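PDB 6LD7: cystathionine gamma-synthase from Xanthomonas oryzae pv. oryzae KACC 10331, which probably catalyses the pyridoxal-phosphate-dependent formation of cystathionine, a step in the biosynthesis of methionine. Local coordinates for residues Asp271-Leu276 / Ile385-Gly390; Arg323-Gly328 / Gly369-Ser374; His280-Gln285 / Ser392-Thr397; Phe187-Leu192 / Ala261-His266. The protein carries 1 engineered substitution. All coordinates share one frame; numbering follows the deposited sequence.

Interaction 1. Residues Asp271-Leu276 / Ile385-Gly390; sequences DAIAEL and IDLRAG
Ile273 and Leu387 meet across two neighbouring helices with their side chains at about a right angle. Atom CD1 of Leu387 does the touching: it lies 3.6 Å from CG2 and 3.8 Å from CG1 of Ile273, lodging against both branches of the isoleucine. With CG2 anti to the backbone N of Ile273 and CG1 beside that nitrogen, both branches face the leucine methyl. One turn further along, Leu276 reaches both Leu387 and its neighbour Arg388. Its CD2 packs on Leu387 CB at 3.9 Å, and its CD1 rests on the aliphatic start of Arg388, 4.0 Å from CG. The extended arginine chain passes Leu276 at a slant, so that NE also comes within 4.0 Å of Leu276 CD1; the contact thus grades from buried leucine and isoleucine to a charged, exposed margin. The segments run nearly parallel, 23° apart, as part of the layer of helices laid on one face of the five-stranded mixed sheet in the C-terminal region of this fold-type I enzyme. With 11.1 Å between the segment axes, branched side chains span the gap and the backbones stay well separated. Around the pair, Leu383 and Leu384 of helix 380-396 also pack on Ile273, and Met311 of strand 310-315 touches it from the sheet. The residue preceding Leu387, Asp386, is hydrogen-bonded through both carboxylate oxygens to the backbone N atoms of Arg330 and Tyr331.

Interaction 2. Residues Arg323-Gly328 / Gly369-Ser374; sequences RAFVDG and GLLRLS
Phe325, whose ring meets Leu371 across this contact, has its backbone O hydrogen-bonded to NH1 of Arg393 from helix 380-396, which ties helix 319-327 to that neighbour. Between helix and strand themselves the contact is wholly apolar. Leu371 points from strand 370-374 toward the helix and divides its two methyls between successive residues: CD1 lies 3.9 Å from CD1 of the Phe325 ring, and CD2 lies 4.1 Å from CG2 of Val326. The ring and the leucine slide past one another in opposite directions, with the methyl approaching the ring obliquely. Phe325 can reach the strand because its CG is anti to the backbone N (chi1 -179°), which carries the ring out from the helix and over the sheet. On Val326 the CG2 branch, beside the backbone N, makes the touch. Helix 319-327 packs on the same side of the five-stranded mixed sheet as helix 380-396, whose Leu387 and Leu391 also touch the phenylalanine ring. Ile345 of strand 344-346 touches both Phe325 and Leu371, and the backbone of Leu371 is hydrogen-bonded to that of Phe313 on strand 310-315. Since neither leucine methyl nor its partners carry a polar group, the join depends on dispersion and the exclusion of water, and directional bonding is left to the backbones of the sheet and to the arginine.

Interaction 3. Residues His280-Gln285 / Ser392-Thr397; sequences HAMVNQ and SRAEAT
Met282, the residue that reaches the helix, is held by the edge of the His280 ring: its backbone N donates to His280 ND1 at 2.9 Å, with a nearly straight N-H...N angle of 175° and only 11° out of the ring plane. Such a bond leaves ND1 as the acceptor and ties the imidazole edge to the type I beta turn from His280 to Val283. The carboxylate of Glu395 stays at a distance, its OE2 5.9 Å from His280 NE2, too far for direct contact; any electrostatic influence would be modest. From the turn, the methionine chain folds at chi2 (-60°) and again at chi3, curling its sulfur and methyl onto the helix. Met282 SD sits 3.7 Å from Glu395 CA, while its CE reaches 3.5 Å from Glu395 N and 3.7 Å from Ala394 CB, so the thioether lies against main chain as much as side chain. Glu395, extended beyond CG, crosses it at about a right angle, its CB against the sulfur. The contact joins the turn leading into strand 283-287, outermost in the five-stranded sheet within this chain, to the end of helix 380-396. There Thr397 OG1 donates to Ala394 O at 2.7 Å, a bond in the carbonyl plane that secures the final turn. Leu391 of the same helix packs on both His280 and Met282, and Leu398 also touches the methionine; Ala394 is backed by Ala321 of helix 319-327 and by Leu315 of strand 310-315.

Interaction 4. Residues Phe187-Leu192 / Ala261-His266; sequences FLSPAL and ARLRVH
Ser189, with a positive phi of 73°, presents to Leu263 a hydroxyl already engaged twice within its own loop. Its OG donates to Leu188 O at 2.6 Å, in the carbonyl plane and on a lone pair, and accepts from the backbone N of Ala191 at 3.1 Å, which makes an ST turn. The chi1 of 91°, away from the staggered positions, places OG where both bonds can form. Against this knot comes a single methyl, Leu263 CD1 of helix 259-277, which lies 3.7 Å from Ser189 OG and 3.6 Å from Ala191 CB. Leu192 completes the seat: Leu192 CG is 4.1 Å from Leu263 CD1, and its CD1 meets the other methyl, Leu263 CD2, also at 4.1 Å, the two leucines reaching toward each other tip to tip. The contact sets the loop between strands 180-184 and 202-206 of the large seven-stranded sheet upon the beginning of the long helix. Elsewhere on that helix, Arg264 forms a salt bridge with Glu268 of the third subunit, so one short segment serves both the inside of the chain and a subunit interface. Arg262 and His266 meanwhile hold Tyr210, which directly follows Lys209, the residue predicted to carry the cofactor. Because the serine hydroxyl is spent on its own loop, the leucine meets a locally satisfied polar group, and the adhesion is chiefly apolar contact between the leucines and the alanine.

Interactions 1, 2 and 3 form one cluster around the five-stranded sheet, their centres 11 to 12 Å apart. Interactions 1 and 3 share helix 380-396, and interaction 2 abuts both: Leu387 CD2 lies 3.7 Å from Phe325 CZ, Ile273 CG2 lies 4.0 Å from Leu373 CD1, and Ala324 CB lies 3.7 Å from Thr397 CG2. Interaction 4 stands apart, its centre about 20 Å from that of interaction 1 and about 29 Å from that of interaction 3, yet helix 259-277 carries both interaction 4 and interaction 1 and so runs from a loop of the larger sheet to the helices on the smaller one. Interaction 4 is also the one whose helix segment borders Tyr210, beside the predicted cofactor lysine Lys209, which is not modelled.

Interaction 1. Residues Asp271-Leu276 / Ile385-Gly390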
# COMPACT_ATOMS: atom_id res chain seq x y z
N ASP C 271 -19.82 -26.27 -12.03
CA ASP C 271 -20.91 -27.09 -12.67
C ASP C 271 -20.38 -27.73 -13.97
O ASP C 271 -20.58 -28.95 -14.13
CB ASP C 271 -22.14 -26.24 -12.98
CG ASP C 271 -22.82 -25.76 -11.70
OD1 ASP C 271 -22.37 -26.16 -10.58
OD2 ASP C 271 -23.72 -24.88 -11.79
N ALA C 272 -19.61 -27.00 -14.78
CA ALA C 272 -19.08 -27.59 -16.03
C ALA C 272 -18.00 -28.62 -15.70
O ALA C 272 -17.99 -29.63 -16.32
CB ALA C 272 -18.57 -26.51 -16.91
N ILE C 273 -17.18 -28.42 -14.66
CA ILE C 273 -16.06 -29.31 -14.44
C ILE C 273 -16.64 -30.57 -13.84
O ILE C 273 -16.15 -31.69 -14.16
CB ILE C 273 -14.97 -28.63 -13.58
CG1 ILE C 273 -14.23 -27.63 -14.46
CG2 ILE C 273 -14.04 -29.65 -13.00
CD1 ILE C 273 -13.44 -26.59 -13.73
N ALA C 274 -17.58 -30.42 -12.94
CA ALA C 274 -18.25 -31.59 -12.31
C ALA C 274 -18.92 -32.46 -13.39
O ALA C 274 -18.80 -33.69 -13.31
CB ALA C 274 -19.26 -31.15 -11.26
N GLU C 275 -19.61 -31.86 -14.34
CA GLU C 275 -20.11 -32.63 -15.51
C GLU C 275 -18.96 -33.40 -16.21
O GLU C 275 -19.22 -34.51 -16.65
CB GLU C 275 -20.75 -31.73 -16.59
CG GLU C 275 -22.23 -31.54 -16.48
CD GLU C 275 -23.05 -32.17 -17.60
OE1 GLU C 275 -22.81 -33.35 -17.87
OE2 GLU C 275 -23.90 -31.46 -18.22
N LEU C 276 -17.79 -32.81 -16.49
CA LEU C 276 -16.72 -33.58 -17.22
C LEU C 276 -16.25 -34.74 -16.32
O LEU C 276 -16.06 -35.85 -16.80
CB LEU C 276 -15.56 -32.65 -17.50
CG LEU C 276 -14.27 -33.34 -17.95
CD1 LEU C 276 -14.42 -33.74 -19.44
CD2 LEU C 276 -13.07 -32.42 -17.76
N ILE C 385 -10.29 -27.91 -21.29
CA ILE C 385 -9.19 -28.40 -22.17
C ILE C 385 -8.01 -28.85 -21.28
O ILE C 385 -7.50 -30.00 -21.43
CB ILE C 385 -8.77 -27.26 -23.11
CG1 ILE C 385 -9.85 -27.02 -24.19
CG2 ILE C 385 -7.38 -27.54 -23.69
CD1 ILE C 385 -9.61 -25.68 -24.93
N ASP C 386 -7.67 -28.05 -20.28
CA ASP C 386 -6.58 -28.40 -19.34
C ASP C 386 -6.89 -29.70 -18.60
O ASP C 386 -5.97 -30.57 -18.55
CB ASP C 386 -6.33 -27.25 -18.36
CG ASP C 386 -4.89 -27.08 -17.87
OD1 ASP C 386 -3.93 -27.47 -18.61
OD2 ASP C 386 -4.74 -26.52 -16.74
N LEU C 387 -8.10 -29.88 -18.07
CA LEU C 387 -8.41 -31.14 -17.34
C LEU C 387 -8.47 -32.36 -18.27
O LEU C 387 -7.97 -33.48 -17.87
CB LEU C 387 -9.70 -31.00 -16.54
CG LEU C 387 -9.66 -29.96 -15.43
CD1 LEU C 387 -11.06 -29.69 -14.94
CD2 LEU C 387 -8.77 -30.40 -14.28
N ARG C 388 -9.12 -32.24 -19.43
CA ARG C 388 -9.05 -33.33 -20.42
C ARG C 388 -7.60 -33.71 -20.71
O ARG C 388 -7.35 -34.87 -20.84
CB ARG C 388 -9.68 -32.96 -21.77
CG ARG C 388 -11.19 -32.91 -21.72
CD ARG C 388 -11.73 -32.79 -23.15
NE ARG C 388 -12.98 -32.19 -22.89
CZ ARG C 388 -13.32 -30.91 -23.09
NH1 ARG C 388 -12.58 -30.04 -23.75
NH2 ARG C 388 -14.49 -30.56 -22.64
N ALA C 389 -6.67 -32.78 -20.92
CA ALA C 389 -5.28 -33.22 -21.28
C ALA C 389 -4.65 -33.85 -20.02
O ALA C 389 -3.89 -34.85 -20.11
CB ALA C 389 -4.47 -32.08 -21.89
N GLY C 390 -5.05 -33.43 -18.83
CA GLY C 390 -4.55 -34.07 -17.60
C GLY C 390 -5.08 -35.52 -17.48
O GLY C 390 -4.31 -36.42 -17.18

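Interaction 2. Residues Arg323-Gly328 / Gly369-Ser374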
# COMPACT_ATOMS: atom_id res chain seq x y z
N ARG C 323 0.89 -37.91 -10.71
CA ARG C 323 2.10 -37.18 -11.14
C ARG C 323 1.93 -36.82 -12.60
O ARG C 323 2.25 -35.65 -12.97
CB ARG C 323 3.38 -38.00 -11.03
CG ARG C 323 3.87 -38.25 -9.61
CD ARG C 323 5.08 -39.22 -9.51
NE ARG C 323 5.53 -39.29 -8.12
CZ ARG C 323 6.43 -38.46 -7.61
NH1 ARG C 323 6.95 -37.52 -8.37
NH2 ARG C 323 6.81 -38.56 -6.35
N ALA C 324 1.44 -37.75 -13.42
CA ALA C 324 1.27 -37.42 -14.86
C ALA C 324 0.17 -36.33 -15.02
O ALA C 324 0.35 -35.37 -15.79
CB ALA C 324 0.95 -38.66 -15.63
N PHE C 325 -0.95 -36.45 -14.29
CA PHE C 325 -2.09 -35.51 -14.41
C PHE C 325 -1.56 -34.09 -14.14
O PHE C 325 -1.72 -33.16 -14.91
CB PHE C 325 -3.20 -35.93 -13.46
CG PHE C 325 -4.43 -35.06 -13.49
CD1 PHE C 325 -4.47 -33.86 -12.82
CD2 PHE C 325 -5.55 -35.45 -14.21
CE1 PHE C 325 -5.61 -33.05 -12.91
CE2 PHE C 325 -6.67 -34.63 -14.29
CZ PHE C 325 -6.70 -33.44 -13.64
N VAL C 326 -0.92 -33.93 -12.99
CA VAL C 326 -0.50 -32.64 -12.41
C VAL C 326 0.64 -32.08 -13.24
O VAL C 326 0.74 -30.89 -13.38
CB VAL C 326 -0.14 -32.92 -10.94
CG1 VAL C 326 0.79 -31.94 -10.35
CG2 VAL C 326 -1.42 -33.04 -10.13
N ASP C 327 1.41 -32.95 -13.89
CA ASP C 327 2.65 -32.53 -14.57
C ASP C 327 2.34 -31.39 -15.54
O ASP C 327 2.69 -30.29 -15.22
CB ASP C 327 3.37 -33.69 -15.25
CG ASP C 327 4.79 -33.34 -15.67
OD1 ASP C 327 5.14 -32.17 -15.53
OD2 ASP C 327 5.51 -34.23 -16.13
N GLY C 328 1.77 -31.55 -16.70
CA GLY C 328 1.66 -30.27 -17.47
C GLY C 328 0.37 -29.41 -17.35
O GLY C 328 0.02 -28.75 -18.34
N GLY C 369 -5.02 -41.25 -4.63
CA GLY C 369 -5.59 -40.80 -5.90
C GLY C 369 -6.42 -39.51 -5.75
O GLY C 369 -6.87 -39.01 -6.84
N LEU C 370 -6.64 -38.97 -4.53
CA LEU C 370 -7.58 -37.84 -4.36
C LEU C 370 -6.90 -36.53 -4.76
O LEU C 370 -5.75 -36.26 -4.34
CB LEU C 370 -8.09 -37.78 -2.93
CG LEU C 370 -9.17 -36.72 -2.71
CD1 LEU C 370 -10.48 -37.16 -3.35
CD2 LEU C 370 -9.39 -36.48 -1.26
N LEU C 371 -7.55 -35.75 -5.61
CA LEU C 371 -7.12 -34.38 -5.97
C LEU C 371 -8.24 -33.42 -5.63
O LEU C 371 -9.42 -33.79 -5.79
CB LEU C 371 -6.76 -34.32 -7.46
CG LEU C 371 -5.46 -35.05 -7.85
CD1 LEU C 371 -5.39 -35.29 -9.34
CD2 LEU C 371 -4.26 -34.25 -7.40
N ARG C 372 -7.88 -32.27 -5.08
CA ARG C 372 -8.78 -31.16 -4.73
C ARG C 372 -8.58 -29.99 -5.68
O ARG C 372 -7.45 -29.56 -5.88
CB ARG C 372 -8.60 -30.77 -3.28
CG ARG C 372 -9.65 -29.78 -2.82
CD ARG C 372 -9.28 -29.24 -1.45
NE ARG C 372 -8.20 -28.25 -1.59
CZ ARG C 372 -7.56 -27.73 -0.55
NH1 ARG C 372 -7.98 -28.01 0.66
NH2 ARG C 372 -6.65 -26.79 -0.74
N LEU C 373 -9.69 -29.51 -6.23
CA LEU C 373 -9.73 -28.34 -7.07
C LEU C 373 -10.36 -27.20 -6.33
O LEU C 373 -11.48 -27.35 -5.86
CB LEU C 373 -10.55 -28.62 -8.33
CG LEU C 373 -10.08 -29.76 -9.18
CD1 LEU C 373 -10.96 -29.89 -10.41
CD2 LEU C 373 -8.65 -29.58 -9.61
N SER C 374 -9.72 -26.04 -6.45
CA SER C 374 -10.32 -24.73 -6.14
C SER C 374 -10.51 -24.04 -7.48
O SER C 374 -9.53 -23.60 -8.08
CB SER C 374 -9.49 -23.91 -5.20
OG SER C 374 -10.02 -22.59 -5.08

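Interaction 3. Residues His280-Gln285 / Ser392-Thr397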
# COMPACT_ATOMS: atom_id res chain seq x y z
N HIS C 280 -16.47 -39.88 -15.89
CA HIS C 280 -15.33 -40.04 -16.82
C HIS C 280 -14.63 -41.35 -16.45
O HIS C 280 -14.53 -41.70 -15.26
CB HIS C 280 -14.41 -38.83 -16.78
CG HIS C 280 -13.32 -38.84 -17.78
ND1 HIS C 280 -12.25 -39.71 -17.67
CD2 HIS C 280 -13.11 -38.09 -18.90
CE1 HIS C 280 -11.41 -39.49 -18.66
NE2 HIS C 280 -11.93 -38.52 -19.45
N ALA C 281 -14.10 -42.05 -17.44
CA ALA C 281 -13.48 -43.37 -17.24
C ALA C 281 -12.29 -43.28 -16.29
O ALA C 281 -12.00 -44.23 -15.67
CB ALA C 281 -13.08 -43.95 -18.61
N MET C 282 -11.56 -42.17 -16.21
CA MET C 282 -10.33 -42.12 -15.38
C MET C 282 -10.67 -41.68 -13.95
O MET C 282 -9.76 -41.55 -13.15
CB MET C 282 -9.33 -41.15 -16.02
CG MET C 282 -8.62 -41.74 -17.24
SD MET C 282 -7.71 -43.24 -16.70
CE MET C 282 -6.49 -42.57 -15.57
N VAL C 283 -11.94 -41.41 -13.64
CA VAL C 283 -12.34 -40.83 -12.32
C VAL C 283 -13.27 -41.81 -11.60
O VAL C 283 -14.35 -42.05 -12.13
CB VAL C 283 -13.05 -39.49 -12.53
CG1 VAL C 283 -13.50 -38.89 -11.23
CG2 VAL C 283 -12.18 -38.50 -13.27
N ASN C 284 -12.86 -42.32 -10.44
CA ASN C 284 -13.62 -43.30 -9.63
C ASN C 284 -14.69 -42.59 -8.83
O ASN C 284 -15.65 -43.22 -8.60
CB ASN C 284 -12.72 -44.09 -8.66
CG ASN C 284 -11.66 -44.87 -9.42
OD1 ASN C 284 -11.85 -45.23 -10.59
ND2 ASN C 284 -10.52 -45.10 -8.81
N GLN C 285 -14.50 -41.35 -8.39
CA GLN C 285 -15.52 -40.66 -7.53
C GLN C 285 -15.31 -39.16 -7.62
O GLN C 285 -14.10 -38.64 -7.71
CB GLN C 285 -15.30 -41.16 -6.10
CG GLN C 285 -16.31 -40.71 -5.11
CD GLN C 285 -17.68 -41.22 -5.42
OE1 GLN C 285 -17.85 -42.40 -5.65
NE2 GLN C 285 -18.63 -40.32 -5.53
N SER C 392 -5.98 -37.46 -19.85
CA SER C 392 -5.29 -38.16 -20.95
C SER C 392 -3.84 -38.56 -20.59
O SER C 392 -3.48 -39.74 -20.74
CB SER C 392 -5.38 -37.27 -22.13
OG SER C 392 -4.73 -37.86 -23.18
N ARG C 393 -3.05 -37.65 -20.03
CA ARG C 393 -1.72 -38.03 -19.50
C ARG C 393 -1.84 -39.14 -18.47
O ARG C 393 -0.98 -40.11 -18.53
CB ARG C 393 -1.01 -36.92 -18.77
CG ARG C 393 -0.39 -35.83 -19.63
CD ARG C 393 0.17 -34.84 -18.55
NE ARG C 393 -0.41 -33.72 -19.12
CZ ARG C 393 -1.19 -32.77 -18.70
NH1 ARG C 393 -1.52 -32.47 -17.47
NH2 ARG C 393 -1.61 -32.05 -19.69
N ALA C 394 -2.80 -39.03 -17.54
CA ALA C 394 -3.02 -40.06 -16.50
C ALA C 394 -3.36 -41.42 -17.15
O ALA C 394 -2.86 -42.42 -16.70
CB ALA C 394 -4.15 -39.68 -15.57
N GLU C 395 -4.28 -41.46 -18.09
CA GLU C 395 -4.70 -42.67 -18.81
C GLU C 395 -3.46 -43.37 -19.43
O GLU C 395 -3.35 -44.58 -19.26
CB GLU C 395 -5.70 -42.32 -19.90
CG GLU C 395 -6.10 -43.53 -20.73
CD GLU C 395 -7.33 -43.32 -21.59
OE1 GLU C 395 -7.75 -44.28 -22.23
OE2 GLU C 395 -7.87 -42.20 -21.61
N ALA C 396 -2.51 -42.62 -19.97
CA ALA C 396 -1.28 -43.14 -20.63
C ALA C 396 -0.30 -43.77 -19.63
O ALA C 396 0.54 -44.50 -20.11
CB ALA C 396 -0.63 -42.04 -21.43
N THR C 397 -0.38 -43.56 -18.31
CA THR C 397 0.23 -44.48 -17.31
C THR C 397 -0.64 -45.74 -17.46
O THR C 397 -1.03 -45.98 -18.57
CB THR C 397 0.38 -43.73 -15.99
OG1 THR C 397 -0.88 -43.63 -15.33
CG2 THR C 397 1.02 -42.37 -16.17

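Interaction 4. Residues Phe187-Leu192 / Ala261-His266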
# COMPACT_ATOMS: atom_id res chain seq x y z
N PHE C 187 -15.74 -21.91 3.42
CA PHE C 187 -15.81 -22.61 2.11
C PHE C 187 -16.85 -21.95 1.23
O PHE C 187 -16.70 -21.92 0.03
CB PHE C 187 -16.11 -24.09 2.24
CG PHE C 187 -14.99 -25.02 1.88
CD1 PHE C 187 -13.70 -24.78 2.34
CD2 PHE C 187 -15.26 -26.17 1.15
CE1 PHE C 187 -12.67 -25.67 2.02
CE2 PHE C 187 -14.23 -27.06 0.84
CZ PHE C 187 -12.94 -26.80 1.27
N LEU C 188 -17.93 -21.46 1.77
CA LEU C 188 -19.02 -20.94 0.88
C LEU C 188 -19.13 -19.40 0.93
O LEU C 188 -19.79 -18.80 0.02
CB LEU C 188 -20.38 -21.52 1.32
CG LEU C 188 -20.55 -23.00 1.05
CD1 LEU C 188 -21.88 -23.52 1.64
CD2 LEU C 188 -20.55 -23.19 -0.46
N SER C 189 -18.66 -18.76 1.99
CA SER C 189 -18.78 -17.30 2.20
C SER C 189 -20.20 -16.98 2.54
O SER C 189 -21.13 -17.72 2.25
CB SER C 189 -18.31 -16.49 0.97
OG SER C 189 -19.39 -16.21 0.04
N PRO C 190 -20.43 -15.73 2.98
CA PRO C 190 -21.75 -15.29 3.34
C PRO C 190 -22.68 -15.16 2.15
O PRO C 190 -23.89 -15.15 2.34
CB PRO C 190 -21.55 -13.91 3.93
CG PRO C 190 -20.05 -13.85 4.25
CD PRO C 190 -19.38 -14.71 3.21
N ALA C 191 -22.16 -15.06 0.94
CA ALA C 191 -23.06 -14.94 -0.23
C ALA C 191 -23.79 -16.27 -0.45
O ALA C 191 -24.75 -16.26 -1.16
CB ALA C 191 -22.24 -14.61 -1.45
N LEU C 192 -23.23 -17.41 -0.05
CA LEU C 192 -23.79 -18.76 -0.37
C LEU C 192 -24.41 -19.50 0.83
O LEU C 192 -25.16 -20.45 0.63
CB LEU C 192 -22.68 -19.58 -1.04
CG LEU C 192 -22.27 -19.11 -2.42
CD1 LEU C 192 -21.25 -20.04 -3.06
CD2 LEU C 192 -23.51 -18.90 -3.30
N ALA C 261 -20.02 -11.21 -8.11
CA ALA C 261 -19.65 -11.31 -9.53
C ALA C 261 -18.66 -12.44 -9.71
O ALA C 261 -18.73 -13.15 -10.74
CB ALA C 261 -19.06 -10.02 -10.01
N ARG C 262 -17.71 -12.61 -8.78
CA ARG C 262 -16.76 -13.72 -8.85
C ARG C 262 -17.48 -15.08 -8.68
O ARG C 262 -17.26 -16.02 -9.52
CB ARG C 262 -15.66 -13.61 -7.78
CG ARG C 262 -14.68 -12.49 -8.14
CD ARG C 262 -13.53 -12.32 -7.14
NE ARG C 262 -13.98 -11.66 -5.90
CZ ARG C 262 -14.04 -12.27 -4.72
NH1 ARG C 262 -13.77 -13.57 -4.62
NH2 ARG C 262 -14.33 -11.57 -3.63
N LEU C 263 -18.31 -15.21 -7.71
CA LEU C 263 -19.01 -16.53 -7.40
C LEU C 263 -19.92 -16.93 -8.59
O LEU C 263 -20.11 -18.14 -8.81
CB LEU C 263 -19.81 -16.38 -6.11
CG LEU C 263 -18.94 -16.46 -4.85
CD1 LEU C 263 -19.76 -16.11 -3.63
CD2 LEU C 263 -18.20 -17.80 -4.68
N ARG C 264 -20.52 -16.02 -9.29
CA ARG C 264 -21.34 -16.45 -10.48
C ARG C 264 -20.45 -17.19 -11.46
O ARG C 264 -20.83 -18.24 -11.92
CB ARG C 264 -21.94 -15.27 -11.21
CG ARG C 264 -23.03 -14.57 -10.39
CD ARG C 264 -23.24 -13.35 -11.25
NE ARG C 264 -24.06 -12.35 -10.63
CZ ARG C 264 -25.09 -11.77 -11.21
NH1 ARG C 264 -25.47 -12.15 -12.39
NH2 ARG C 264 -25.78 -10.87 -10.56
N VAL C 265 -19.24 -16.73 -11.71
CA VAL C 265 -18.35 -17.40 -12.68
C VAL C 265 -17.78 -18.66 -12.01
O VAL C 265 -17.68 -19.69 -12.69
CB VAL C 265 -17.27 -16.45 -13.19
CG1 VAL C 265 -16.35 -17.19 -14.14
CG2 VAL C 265 -17.88 -15.22 -13.81
N HIS C 266 -17.31 -18.58 -10.73
CA HIS C 266 -16.73 -19.74 -10.06
C HIS C 266 -17.75 -20.90 -10.21
O HIS C 266 -17.38 -22.04 -10.49
CB HIS C 266 -16.53 -19.48 -8.54
CG HIS C 266 -15.36 -18.66 -8.15
ND1 HIS C 266 -14.07 -19.14 -8.28
CD2 HIS C 266 -15.28 -17.51 -7.45
CE1 HIS C 266 -13.26 -18.23 -7.81
NE2 HIS C 266 -13.96 -17.24 -7.26